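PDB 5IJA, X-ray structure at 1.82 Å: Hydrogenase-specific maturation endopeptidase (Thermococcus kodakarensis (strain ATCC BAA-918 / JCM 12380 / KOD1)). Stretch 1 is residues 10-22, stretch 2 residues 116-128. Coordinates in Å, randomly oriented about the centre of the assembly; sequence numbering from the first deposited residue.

Stretch 1, residues 10-22: NELMKDDGAGLKA
Stretch 2 (116-128) GIVAKEIDLGMEL

Segments that are largely loop can still pack firmly when backbone polar groups are paired and a few side chains are shaped to serve them, as residues 10-22 and 116-128 of this maturation endopeptidase illustrate. The first stretch opens with a type I turn from Asn10 to Met13, passes through a 3-10 segment at Asp15-Asp16 and enters a helix at Ala18, with Gly17 as N-cap. The second leaves a strand, 116-118, and continues as loop.

A single bridge pairs Met13 with Gly125, CA atoms 5.3 Å apart: Gly125 N donates to Leu12 O (3.1 Å, 173°), and Lys14 N to Gly125 O (2.7 Å, 139°). Gly125, at phi/psi 151/158, suits this place because a CB would jam against the preceding carbonyl and lie 2.6 Å from Lys14 NZ. Lys14 itself adopts phi/psi 63/-111; its m,t,t,m side chain runs along the partner loop, with CB 3.0 Å from Glu121 O and CG 3.2 Å from Asp123 O.

Asp15 is the polar centre. Its CB points toward the second stretch, and chi1 -67° (m) with chi2 -13° lets OD2 accept from both Lys120 N (2.8 Å) and Glu121 N (2.9 Å), while Asp15 N donates to Glu121 O (3.1 Å). The short side chain of buried Asp15 thus serves consecutive amides, and Asp15 CB packs 3.6 Å from Ala119 CB.

Leu128 (m,t) sets out sideways, but its end comes nearer: CD2 reaches Lys14 O at 3.4 Å and Ala18 CB at 4.3 Å, and CD1 lies 3.8 Å from Lys21 CG. Ala18 CB also meets Ile117 CD1 at 4.0 Å, where Ile117 is m,t. Lys21, chi1 -100° and chi2 97°, both between wells, then t, t, extends Lys21 NZ to donate a hydrogen bond to Met126 O (2.8 Å). Altogether 1022 Å² is buried.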

# COMPACT_ATOMS: atom_id res chain seq x y z
N ASN A 10 6.59 1.83 7.62
CA ASN A 10 7.73 2.38 8.33
C ASN A 10 8.92 1.44 8.14
O ASN A 10 8.90 0.29 8.60
CB ASN A 10 7.41 2.55 9.81
CG ASN A 10 8.55 3.17 10.61
OD1 ASN A 10 9.61 3.52 10.06
ND2 ASN A 10 8.34 3.32 11.91
N GLU A 11 9.93 1.92 7.44
CA GLU A 11 11.06 1.10 7.09
C GLU A 11 11.91 0.70 8.29
O GLU A 11 12.67 -0.27 8.23
CB GLU A 11 11.93 1.83 6.08
CG GLU A 11 12.96 0.96 5.39
CD GLU A 11 14.01 1.78 4.68
OE1 GLU A 11 14.89 1.17 4.03
OE2 GLU A 11 13.96 3.03 4.78
N LEU A 12 11.79 1.44 9.38
CA LEU A 12 12.59 1.15 10.57
C LEU A 12 11.97 0.08 11.47
O LEU A 12 12.47 -0.19 12.57
CB LEU A 12 12.82 2.44 11.35
CG LEU A 12 14.06 3.27 10.98
CD1 LEU A 12 14.04 3.76 9.54
CD2 LEU A 12 14.23 4.44 11.95
N MET A 13 10.87 -0.53 11.04
CA MET A 13 10.19 -1.51 11.88
C MET A 13 10.08 -2.85 11.16
O MET A 13 9.04 -3.53 11.23
CB MET A 13 8.80 -1.02 12.30
CG MET A 13 8.84 0.14 13.28
SD MET A 13 9.87 -0.22 14.72
CE MET A 13 8.78 -1.29 15.66
N LYS A 14 11.16 -3.21 10.48
CA LYS A 14 11.34 -4.50 9.83
C LYS A 14 10.32 -4.74 8.73
O LYS A 14 10.35 -4.09 7.69
CB LYS A 14 11.27 -5.64 10.85
CG LYS A 14 12.56 -5.85 11.62
CD LYS A 14 12.50 -7.15 12.44
CE LYS A 14 13.81 -7.40 13.18
NZ LYS A 14 15.00 -7.07 12.35
N ASP A 15 9.41 -5.68 8.97
CA ASP A 15 8.40 -6.03 7.99
C ASP A 15 7.39 -4.90 7.79
O ASP A 15 6.65 -4.90 6.81
CB ASP A 15 7.67 -7.32 8.40
CG ASP A 15 8.59 -8.54 8.36
OD1 ASP A 15 9.68 -8.44 7.78
OD2 ASP A 15 8.20 -9.59 8.89
N ASP A 16 7.36 -3.92 8.70
CA ASP A 16 6.47 -2.78 8.50
C ASP A 16 6.99 -1.85 7.40
O ASP A 16 6.35 -0.86 7.05
CB ASP A 16 6.26 -2.00 9.81
CG ASP A 16 4.87 -2.23 10.41
OD1 ASP A 16 4.00 -2.83 9.75
OD2 ASP A 16 4.65 -1.81 11.56
N GLY A 17 8.14 -2.20 6.82
CA GLY A 17 8.63 -1.51 5.63
C GLY A 17 8.39 -2.29 4.33
O GLY A 17 8.94 -1.94 3.29
N ALA A 18 7.59 -3.34 4.40
CA ALA A 18 7.40 -4.20 3.22
C ALA A 18 6.80 -3.41 2.05
O ALA A 18 7.24 -3.52 0.90
CB ALA A 18 6.55 -5.37 3.56
N GLY A 19 5.80 -2.59 2.37
CA GLY A 19 5.18 -1.73 1.38
C GLY A 19 6.15 -0.79 0.71
O GLY A 19 6.10 -0.61 -0.51
N LEU A 20 7.06 -0.20 1.49
CA LEU A 20 8.05 0.72 0.96
C LEU A 20 9.04 -0.01 0.06
O LEU A 20 9.44 0.52 -0.97
CB LEU A 20 8.79 1.45 2.10
CG LEU A 20 7.94 2.23 3.10
CD1 LEU A 20 8.81 2.98 4.10
CD2 LEU A 20 6.99 3.20 2.40
N LYS A 21 9.41 -1.23 0.44
CA LYS A 21 10.38 -1.98 -0.34
C LYS A 21 9.77 -2.37 -1.69
O LYS A 21 10.42 -2.28 -2.72
CB LYS A 21 10.83 -3.23 0.43
CG LYS A 21 12.19 -3.07 1.13
CD LYS A 21 12.06 -2.70 2.60
CE LYS A 21 13.43 -2.66 3.29
NZ LYS A 21 13.33 -2.50 4.78
N ALA A 22 8.52 -2.81 -1.66
CA ALA A 22 7.80 -3.08 -2.90
C ALA A 22 7.72 -1.82 -3.76
O ALA A 22 7.97 -1.86 -4.97
CB ALA A 22 6.43 -3.60 -2.58
N GLY A 116 -1.95 -5.88 0.55
CA GLY A 116 -1.43 -6.02 1.89
C GLY A 116 -0.45 -7.17 2.01
O GLY A 116 -0.72 -8.28 1.53
N ILE A 117 0.69 -6.91 2.64
CA ILE A 117 1.72 -7.92 2.82
C ILE A 117 1.79 -8.30 4.28
O ILE A 117 2.11 -7.47 5.13
CB ILE A 117 3.10 -7.42 2.34
CG1 ILE A 117 3.03 -6.99 0.88
CG2 ILE A 117 4.17 -8.50 2.54
CD1 ILE A 117 4.19 -6.08 0.46
N VAL A 118 1.46 -9.56 4.59
CA VAL A 118 1.32 -9.97 5.98
C VAL A 118 2.69 -10.08 6.64
O VAL A 118 3.54 -10.88 6.26
CB VAL A 118 0.56 -11.32 6.11
CG1 VAL A 118 0.53 -11.77 7.56
CG2 VAL A 118 -0.85 -11.19 5.57
N ALA A 119 2.89 -9.23 7.65
CA ALA A 119 4.15 -9.12 8.34
C ALA A 119 4.37 -10.29 9.31
O ALA A 119 3.42 -10.98 9.69
CB ALA A 119 4.22 -7.80 9.09
N LYS A 120 5.62 -10.47 9.70
CA LYS A 120 5.97 -11.48 10.70
C LYS A 120 6.61 -10.81 11.92
O LYS A 120 6.14 -10.96 13.05
CB LYS A 120 6.92 -12.51 10.11
CG LYS A 120 7.44 -13.52 11.11
CD LYS A 120 8.64 -14.26 10.57
CE LYS A 120 8.95 -15.50 11.40
NZ LYS A 120 10.31 -16.00 11.11
N GLU A 121 7.69 -10.07 11.67
CA GLU A 121 8.38 -9.33 12.72
C GLU A 121 8.24 -7.82 12.50
O GLU A 121 8.87 -7.26 11.60
CB GLU A 121 9.86 -9.72 12.78
N ILE A 122 7.41 -7.17 13.31
CA ILE A 122 7.25 -5.72 13.24
C ILE A 122 8.01 -5.05 14.37
O ILE A 122 7.51 -4.13 15.01
CB ILE A 122 5.76 -5.30 13.30
N ASP A 123 9.23 -5.52 14.62
CA ASP A 123 10.10 -4.96 15.65
C ASP A 123 11.16 -4.09 14.99
O ASP A 123 11.18 -3.98 13.77
CB ASP A 123 10.75 -6.08 16.47
CG ASP A 123 10.87 -5.74 17.95
OD1 ASP A 123 11.20 -4.58 18.28
OD2 ASP A 123 10.63 -6.64 18.78
N LEU A 124 12.05 -3.50 15.78
CA LEU A 124 13.03 -2.53 15.27
C LEU A 124 14.09 -3.16 14.39
O LEU A 124 14.72 -4.15 14.77
CB LEU A 124 13.71 -1.79 16.44
CG LEU A 124 14.75 -0.70 16.12
CD1 LEU A 124 14.09 0.52 15.49
CD2 LEU A 124 15.53 -0.29 17.37
N GLY A 125 14.31 -2.56 13.21
CA GLY A 125 15.30 -3.04 12.25
C GLY A 125 14.94 -2.72 10.80
O GLY A 125 13.76 -2.51 10.47
N MET A 126 15.95 -2.70 9.93
CA MET A 126 15.80 -2.26 8.55
C MET A 126 15.76 -3.40 7.51
O MET A 126 15.64 -3.14 6.31
CB MET A 126 16.92 -1.30 8.18
CG MET A 126 16.70 0.12 8.67
SD MET A 126 17.67 1.32 7.73
CE MET A 126 19.17 0.37 7.42
N GLU A 127 15.87 -4.64 7.97
CA GLU A 127 15.87 -5.78 7.06
C GLU A 127 14.54 -6.53 7.11
O GLU A 127 13.94 -6.67 8.17
CB GLU A 127 17.04 -6.73 7.37
N LEU A 128 14.09 -7.00 5.96
CA LEU A 128 12.89 -7.82 5.90
C LEU A 128 13.21 -9.27 6.25
O LEU A 128 14.28 -9.78 5.92
CB LEU A 128 12.26 -7.76 4.51
CG LEU A 128 11.82 -6.38 4.03
CD1 LEU A 128 11.41 -6.48 2.57
CD2 LEU A 128 10.65 -5.92 4.88